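Local coordinates for omega transaminase (Pseudomonas sp., PDB 5LHA), which probably catalyses the reversible transfer of amino groups between amines and carbonyl compounds, as a class-III, fold-type-I aminotransferase using pyridoxal 5'-phosphate, here bound as pyridoxamine phosphate, at residues H208-R211 against Q212-Q216; V128-A131 against L132-R136; D201-A204 against L205-C209. All coordinates share one frame; numbering follows the deposited sequence.

Contact 1: H208-R211 against Q212-Q216; sequences HCIR and QLEEQ
R211 and E215, one helical turn apart, form an i to i+4 salt bridge: R211 NE donates to E215 OE2 over 3.1 Å at 153°. OE2 is met on its syn side but from 33° out of the carboxylate plane, while it lies near the edge of the guanidinium; the planes stand 75° apart and R211 NH2 stays 4.0 Å from E215 OE2, so NE alone makes the bond. R211 CG is anti to the backbone N and the chain stays extended to NE, which carries the guanidinium up beside E215. Its other end is held by D198 of the second subunit, a salt bridge through NH1, so the arginine joins an intrahelical pair to the subunit interface.

A water bridges C209 and Q212, three residues apart, donating to C209 O (2.6 Å) and to Q212 OE1 (2.9 Å). C209 O thereby accepts twice, since L213 N also bonds to it at 2.9 Å. The amide of Q212 is fixed from its other end by D188. On the buried flank, the side chains of I210 and L213 lie side by side, pointing the same way, with I210 CD1 and L213 CD2 4.2 Å apart. Both pack on V253 of helix 246-256, and L213 also reaches L187 of strand 184-187.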
loop_
_atom_site.group_PDB
_atom_site.type_symbol
_atom_site.label_atom_id
_atom_site.label_comp_id
_atom_site.label_asym_id
_atom_site.label_seq_id
_atom_site.Cartn_x
_atom_site.Cartn_y
_atom_site.Cartn_z
ATOM N N HIS A 208 7.682 30.519 1.021
ATOM C CA HIS A 208 6.639 29.718 1.655
ATOM C C HIS A 208 6.705 28.271 1.175
ATOM O O HIS A 208 6.611 27.329 1.973
ATOM C CB HIS A 208 5.262 30.319 1.359
ATOM C CG HIS A 208 4.955 31.557 2.144
ATOM N ND1 HIS A 208 5.026 31.611 3.519
ATOM C CD2 HIS A 208 4.572 32.791 1.737
ATOM C CE1 HIS A 208 4.700 32.826 3.925
ATOM N NE2 HIS A 208 4.424 33.563 2.863
ATOM N N CYS A 209 6.865 28.077 -0.139
ATOM C CA CYS A 209 6.809 26.733 -0.700
ATOM C C CYS A 209 8.022 25.914 -0.273
ATOM O O CYS A 209 7.885 24.754 0.137
ATOM C CB CYS A 209 6.727 26.818 -2.227
ATOM S SG CYS A 209 5.174 27.506 -2.860
ATOM N N ILE A 210 9.215 26.520 -0.321
ATOM C CA ILE A 210 10.440 25.827 0.076
ATOM C C ILE A 210 10.407 25.457 1.554
ATOM O O ILE A 210 10.795 24.346 1.938
ATOM C CB ILE A 210 11.660 26.698 -0.266
ATOM C CG1 ILE A 210 11.784 26.804 -1.777
ATOM C CG2 ILE A 210 12.925 26.111 0.313
ATOM C CD1 ILE A 210 11.995 25.462 -2.419
ATOM N N ARG A 211 9.951 26.376 2.406
ATOM C CA ARG A 211 9.824 26.056 3.823
ATOM C C ARG A 211 8.879 24.876 4.037
ATOM O O ARG A 211 9.162 23.984 4.848
ATOM C CB ARG A 211 9.358 27.284 4.601
ATOM C CG ARG A 211 8.904 26.973 6.004
ATOM C CD ARG A 211 8.500 28.234 6.743
ATOM N NE ARG A 211 7.537 27.953 7.805
ATOM C CZ ARG A 211 7.017 28.877 8.602
ATOM N NH1 ARG A 211 7.370 30.149 8.464
ATOM N NH2 ARG A 211 6.143 28.528 9.541
ATOM N N GLN A 212 7.759 24.849 3.306
ATOM C CA GLN A 212 6.868 23.695 3.353
ATOM C C GLN A 212 7.592 22.427 2.915
ATOM O O GLN A 212 7.364 21.346 3.470
ATOM C CB GLN A 212 5.641 23.935 2.466
ATOM C CG GLN A 212 4.646 22.776 2.425
ATOM C CD GLN A 212 3.526 22.990 1.410
ATOM O OE1 GLN A 212 3.692 22.732 0.218
ATOM N NE2 GLN A 212 2.381 23.457 1.884
ATOM N N LEU A 213 8.445 22.535 1.895
ATOM C CA LEU A 213 9.171 21.366 1.406
ATOM C C LEU A 213 10.148 20.822 2.453
ATOM O O LEU A 213 10.234 19.605 2.664
ATOM C CB LEU A 213 9.881 21.720 0.096
ATOM C CG LEU A 213 10.906 20.742 -0.473
ATOM C CD1 LEU A 213 10.266 19.421 -0.807
ATOM C CD2 LEU A 213 11.531 21.353 -1.715
ATOM N N GLU A 214 10.900 21.707 3.119
ATOM C CA GLU A 214 11.805 21.249 4.172
ATOM C C GLU A 214 11.047 20.570 5.302
ATOM O O GLU A 214 11.504 19.559 5.851
ATOM C CB GLU A 214 12.619 22.407 4.737
ATOM C CG GLU A 214 13.606 22.975 3.779
ATOM C CD GLU A 214 14.239 24.251 4.280
ATOM O OE1 GLU A 214 13.714 24.876 5.228
ATOM O OE2 GLU A 214 15.274 24.638 3.707
ATOM N N GLU A 215 9.901 21.134 5.685
ATOM C CA GLU A 215 9.133 20.561 6.780
ATOM C C GLU A 215 8.637 19.168 6.423
ATOM O O GLU A 215 8.712 18.244 7.243
ATOM C CB GLU A 215 7.971 21.489 7.132
ATOM C CG GLU A 215 8.425 22.765 7.837
ATOM C CD GLU A 215 7.378 23.859 7.821
ATOM O OE1 GLU A 215 6.327 23.663 7.174
ATOM O OE2 GLU A 215 7.605 24.915 8.453
ATOM N N GLN A 216 8.170 18.986 5.185
ATOM C CA GLN A 216 7.704 17.674 4.749
ATOM C C GLN A 216 8.841 16.663 4.722
ATOM O O GLN A 216 8.649 15.492 5.066
ATOM C CB GLN A 216 7.050 17.779 3.370
ATOM C CG GLN A 216 5.712 18.498 3.373
ATOM C CD GLN A 216 4.856 18.139 4.573
ATOM O OE1 GLN A 216 4.585 18.982 5.430
ATOM N NE2 GLN A 216 4.434 16.885 4.648
HETATM O O HOH W 1 6.270 23.198 -1.092
#

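Contact 2: V128-A131 against L132-R136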
loop_
_atom_site.group_PDB
_atom_site.type_symbol
_atom_site.label_atom_id
_atom_site.label_comp_id
_atom_site.label_asym_id
_atom_site.label_seq_id
_atom_site.Cartn_x
_atom_site.Cartn_y
_atom_site.Cartn_z
ATOM N N VAL A 128 7.790 8.960 -17.576
ATOM C CA VAL A 128 7.564 9.186 -16.153
ATOM C C VAL A 128 7.588 7.862 -15.398
ATOM O O VAL A 128 8.277 7.724 -14.377
ATOM C CB VAL A 128 6.245 9.950 -15.941
ATOM C CG1 VAL A 128 5.850 9.936 -14.473
ATOM C CG2 VAL A 128 6.383 11.386 -16.466
ATOM N N GLU A 129 6.821 6.876 -15.876
ATOM C CA GLU A 129 6.838 5.554 -15.257
ATOM C C GLU A 129 8.258 5.021 -15.143
ATOM O O GLU A 129 8.634 4.431 -14.123
ATOM C CB GLU A 129 5.963 4.585 -16.057
ATOM C CG GLU A 129 5.444 3.401 -15.238
ATOM C CD GLU A 129 4.300 3.788 -14.300
ATOM O OE1 GLU A 129 4.056 4.999 -14.129
ATOM O OE2 GLU A 129 3.640 2.885 -13.734
ATOM N N THR A 130 9.051 5.204 -16.198
ATOM C CA THR A 130 10.442 4.767 -16.201
ATOM C C THR A 130 11.270 5.516 -15.160
ATOM O O THR A 130 12.079 4.912 -14.445
ATOM C CB THR A 130 11.018 4.968 -17.603
ATOM O OG1 THR A 130 10.250 4.195 -18.531
ATOM C CG2 THR A 130 12.473 4.521 -17.678
ATOM N N ALA A 131 11.072 6.831 -15.048
ATOM C CA ALA A 131 11.820 7.614 -14.068
ATOM C C ALA A 131 11.534 7.159 -12.644
ATOM O O ALA A 131 12.427 7.190 -11.790
ATOM C CB ALA A 131 11.492 9.101 -14.217
ATOM N N LEU A 132 10.288 6.768 -12.358
ATOM C CA LEU A 132 9.933 6.350 -11.002
ATOM C C LEU A 132 10.577 5.022 -10.631
ATOM O O LEU A 132 11.202 4.906 -9.579
ATOM C CB LEU A 132 8.416 6.259 -10.866
ATOM C CG LEU A 132 7.716 7.602 -11.058
ATOM C CD1 LEU A 132 6.204 7.449 -11.019
ATOM C CD2 LEU A 132 8.201 8.601 -9.998
ATOM N N LYS A 133 10.435 4.006 -11.482
ATOM C CA LYS A 133 10.983 2.681 -11.186
ATOM C C LYS A 133 12.510 2.687 -11.182
ATOM O O LYS A 133 13.137 1.992 -10.374
ATOM C CB LYS A 133 10.471 1.677 -12.218
ATOM C CG LYS A 133 9.006 1.317 -12.083
ATOM C CD LYS A 133 8.590 0.302 -13.144
ATOM C CE LYS A 133 9.209 -1.063 -12.908
ATOM N NZ LYS A 133 9.213 -1.893 -14.154
ATOM N N MET A 134 13.132 3.449 -12.087
ATOM C CA MET A 134 14.591 3.476 -12.140
ATOM C C MET A 134 15.181 4.308 -11.013
ATOM O O MET A 134 16.302 4.033 -10.574
ATOM C CB MET A 134 15.077 4.032 -13.481
ATOM C CG MET A 134 14.717 3.173 -14.679
ATOM S SD MET A 134 15.123 1.427 -14.493
ATOM C CE MET A 134 16.908 1.547 -14.365
ATOM N N ALA A 135 14.458 5.327 -10.546
ATOM C CA ALA A 135 14.861 6.021 -9.325
ATOM C C ALA A 135 14.916 5.053 -8.151
ATOM O O ALA A 135 15.850 5.097 -7.341
ATOM C CB ALA A 135 13.908 7.183 -9.030
ATOM N N ARG A 136 13.916 4.169 -8.050
ATOM C CA ARG A 136 13.946 3.102 -7.054
ATOM C C ARG A 136 15.178 2.222 -7.220
ATOM O O ARG A 136 15.810 1.841 -6.228
ATOM C CB ARG A 136 12.676 2.246 -7.144
ATOM C CG ARG A 136 11.368 2.943 -6.752
ATOM C CD ARG A 136 11.133 2.834 -5.256
ATOM N NE ARG A 136 9.830 3.347 -4.819
ATOM C CZ ARG A 136 8.745 2.614 -4.590
ATOM N NH1 ARG A 136 8.753 1.296 -4.743
ATOM N NH2 ARG A 136 7.644 3.219 -4.190
#
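V128 to A131 and L132 to A135 are joined by four successive i to i+4 backbone hydrogen bonds, the pattern of a regular alpha helix. The bond from K133 N to E129 O is the longest at 3.2 Å yet nearly straight, 173° at the hydrogen. The last, from A135 N to A131 O at 3.0 Å, is met from above the carbonyl plane, 41° out of it.

Side chains follow the same spacing. M134 CG sits 3.2 Å from T130 O and 4.0 Å from T130 CG2, the two side chains lying alongside and pointing the same way. The methionine puts CG anti to its own carbonyl carbon (chi1 -65°), back over the preceding turn, and then bends twice so that its far end leaves the contact. On another flank L132 CG lies 3.4 Å from V128 O, and its CD1 reaches V128 CG1 at 4.3 Å, a loose apolar touch. The polar ends look outward from the helix for partners: E129 accepts from the N-H groups of G163 and G164 of its own chain and of M162 of the third subunit, and K133 NZ bonds to H327 and to V160 O of that same subunit. T130 OG1 is bonded to D126 O, one turn back, and to H327, so T130 and K133 use the two ring nitrogens of H327, NE2 and ND1.

V128 comes within about 4 Å of the bound pyridoxamine phosphate, placing this helix beside the cofactor. Helix 124-141 lies against the seven-stranded sheet of the fold-type-I domain: A131 packs on I262, C290 and T305 of strands 260-264, 288-291 and 303-308, A135 on L260 and M134 on F307, while L132 and R136, like E129 and K133, face the third subunit.

Contact 3: D201-A204 against L205-C209; sequences DPQA and LTAHC
The imidazole of H208 meets A204 O obliquely, with CD2 2.9 Å and CG 3.4 Å from the oxygen, while H208 N donates to the same A204 O at 3.1 Å. Ring and amide of one residue therefore gather round a single carbonyl. H208 CG is anti to its own carbonyl carbon (chi1 -75°), which turns the ring back toward the preceding turn. The ring also stacks with W197 and packs on P196 of the second subunit. The other flat group, the carboxylate of D201, meets A204 N on the anti side of OD1, 17° out of its plane; this bond is 3.0 Å long and 173° at the hydrogen.

D201 is thus the N-cap of helix 202-220, its side chain taking up an amide of the first turn, while its backbone oxygen accepts from L205 N at 2.9 Å. P202 follows as the first helical residue, a place where the lack of an N-H costs no helical hydrogen bond. P202 O takes T206 N at 2.9 Å. T206 OG1 is hydrogen-bonded to D245; it lies 3.2 Å from P202 O, a bond that is not settled. Beyond the cap, Q203 bends at chi2 until NE2 lies 4.0 Å from A207 CB, and A207 in turn touches R249 of helix 246-256.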
loop_
_atom_site.group_PDB
_atom_site.type_symbol
_atom_site.label_atom_id
_atom_site.label_comp_id
_atom_site.label_asym_id
_atom_site.label_seq_id
_atom_site.Cartn_x
_atom_site.Cartn_y
_atom_site.Cartn_z
ATOM N N ASP A 201 3.383 37.855 -4.242
ATOM C CA ASP A 201 4.766 38.299 -4.391
ATOM C C ASP A 201 5.650 37.087 -4.633
ATOM O O ASP A 201 5.670 36.163 -3.805
ATOM C CB ASP A 201 5.230 39.071 -3.151
ATOM C CG ASP A 201 6.701 39.477 -3.215
ATOM O OD1 ASP A 201 7.582 38.595 -3.097
ATOM O OD2 ASP A 201 6.979 40.690 -3.361
ATOM N N PRO A 202 6.384 37.053 -5.749
ATOM C CA PRO A 202 7.099 35.817 -6.127
ATOM C C PRO A 202 8.140 35.345 -5.121
ATOM O O PRO A 202 8.189 34.149 -4.816
ATOM C CB PRO A 202 7.738 36.192 -7.471
ATOM C CG PRO A 202 6.941 37.352 -7.978
ATOM C CD PRO A 202 6.537 38.116 -6.755
ATOM N N GLN A 203 9.003 36.235 -4.620
ATOM C CA GLN A 203 10.024 35.799 -3.667
ATOM C C GLN A 203 9.387 35.279 -2.382
ATOM O O GLN A 203 9.825 34.263 -1.831
ATOM C CB GLN A 203 11.003 36.939 -3.367
ATOM C CG GLN A 203 12.241 36.533 -2.554
ATOM C CD GLN A 203 11.958 36.305 -1.064
ATOM O OE1 GLN A 203 11.202 37.054 -0.437
ATOM N NE2 GLN A 203 12.566 35.261 -0.498
ATOM N N ALA A 204 8.356 35.966 -1.885
ATOM C CA ALA A 204 7.677 35.489 -0.688
ATOM C C ALA A 204 6.956 34.169 -0.936
ATOM O O ALA A 204 6.857 33.341 -0.023
ATOM C CB ALA A 204 6.703 36.550 -0.182
ATOM N N LEU A 205 6.450 33.955 -2.155
ATOM C CA LEU A 205 5.739 32.715 -2.470
ATOM C C LEU A 205 6.700 31.539 -2.606
ATOM O O LEU A 205 6.386 30.421 -2.183
ATOM C CB LEU A 205 4.913 32.890 -3.749
ATOM C CG LEU A 205 4.027 31.723 -4.195
ATOM C CD1 LEU A 205 2.995 31.341 -3.134
ATOM C CD2 LEU A 205 3.337 32.079 -5.484
ATOM N N THR A 206 7.841 31.753 -3.258
ATOM C CA THR A 206 8.868 30.719 -3.304
ATOM C C THR A 206 9.299 30.306 -1.906
ATOM O O THR A 206 9.439 29.111 -1.620
ATOM C CB THR A 206 10.072 31.213 -4.101
ATOM O OG1 THR A 206 9.694 31.399 -5.469
ATOM C CG2 THR A 206 11.232 30.222 -4.017
ATOM N N ALA A 207 9.501 31.290 -1.019
ATOM C CA ALA A 207 9.978 31.010 0.333
ATOM C C ALA A 207 8.972 30.186 1.131
ATOM O O ALA A 207 9.355 29.264 1.862
ATOM C CB ALA A 207 10.295 32.322 1.050
ATOM N N HIS A 208 7.682 30.519 1.021
ATOM C CA HIS A 208 6.639 29.718 1.655
ATOM C C HIS A 208 6.705 28.271 1.175
ATOM O O HIS A 208 6.611 27.329 1.973
ATOM C CB HIS A 208 5.262 30.319 1.359
ATOM C CG HIS A 208 4.955 31.557 2.144
ATOM N ND1 HIS A 208 5.026 31.611 3.519
ATOM C CD2 HIS A 208 4.572 32.791 1.737
ATOM C CE1 HIS A 208 4.700 32.826 3.925
ATOM N NE2 HIS A 208 4.424 33.563 2.863
ATOM N N CYS A 209 6.865 28.077 -0.139
ATOM C CA CYS A 209 6.809 26.733 -0.700
ATOM C C CYS A 209 8.022 25.914 -0.273
ATOM O O CYS A 209 7.885 24.754 0.137
ATOM C CB CYS A 209 6.727 26.818 -2.227
ATOM S SG CYS A 209 5.174 27.506 -2.860
#

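From the N terminus, contact 2 (128-136) comes first, on helix 124-141; contacts 3 (201-209) and 1 (208-216) follow on helix 202-220, in that order. Each joins adjoining segments, so none closes a long loop: they run in series, without nesting or crossing, except that contacts 3 and 1 overlap at H208 and C209. Contact 3 thus starts the helix that contact 1 carries onward, their centres 11 Å apart. Contact 2 stands apart, about 14 Å from contact 1 at the nearest atoms. It lies beside the cofactor and joins the sheet to the third subunit, whereas the other two set helix 202-220 against helix 246-256 and the second subunit.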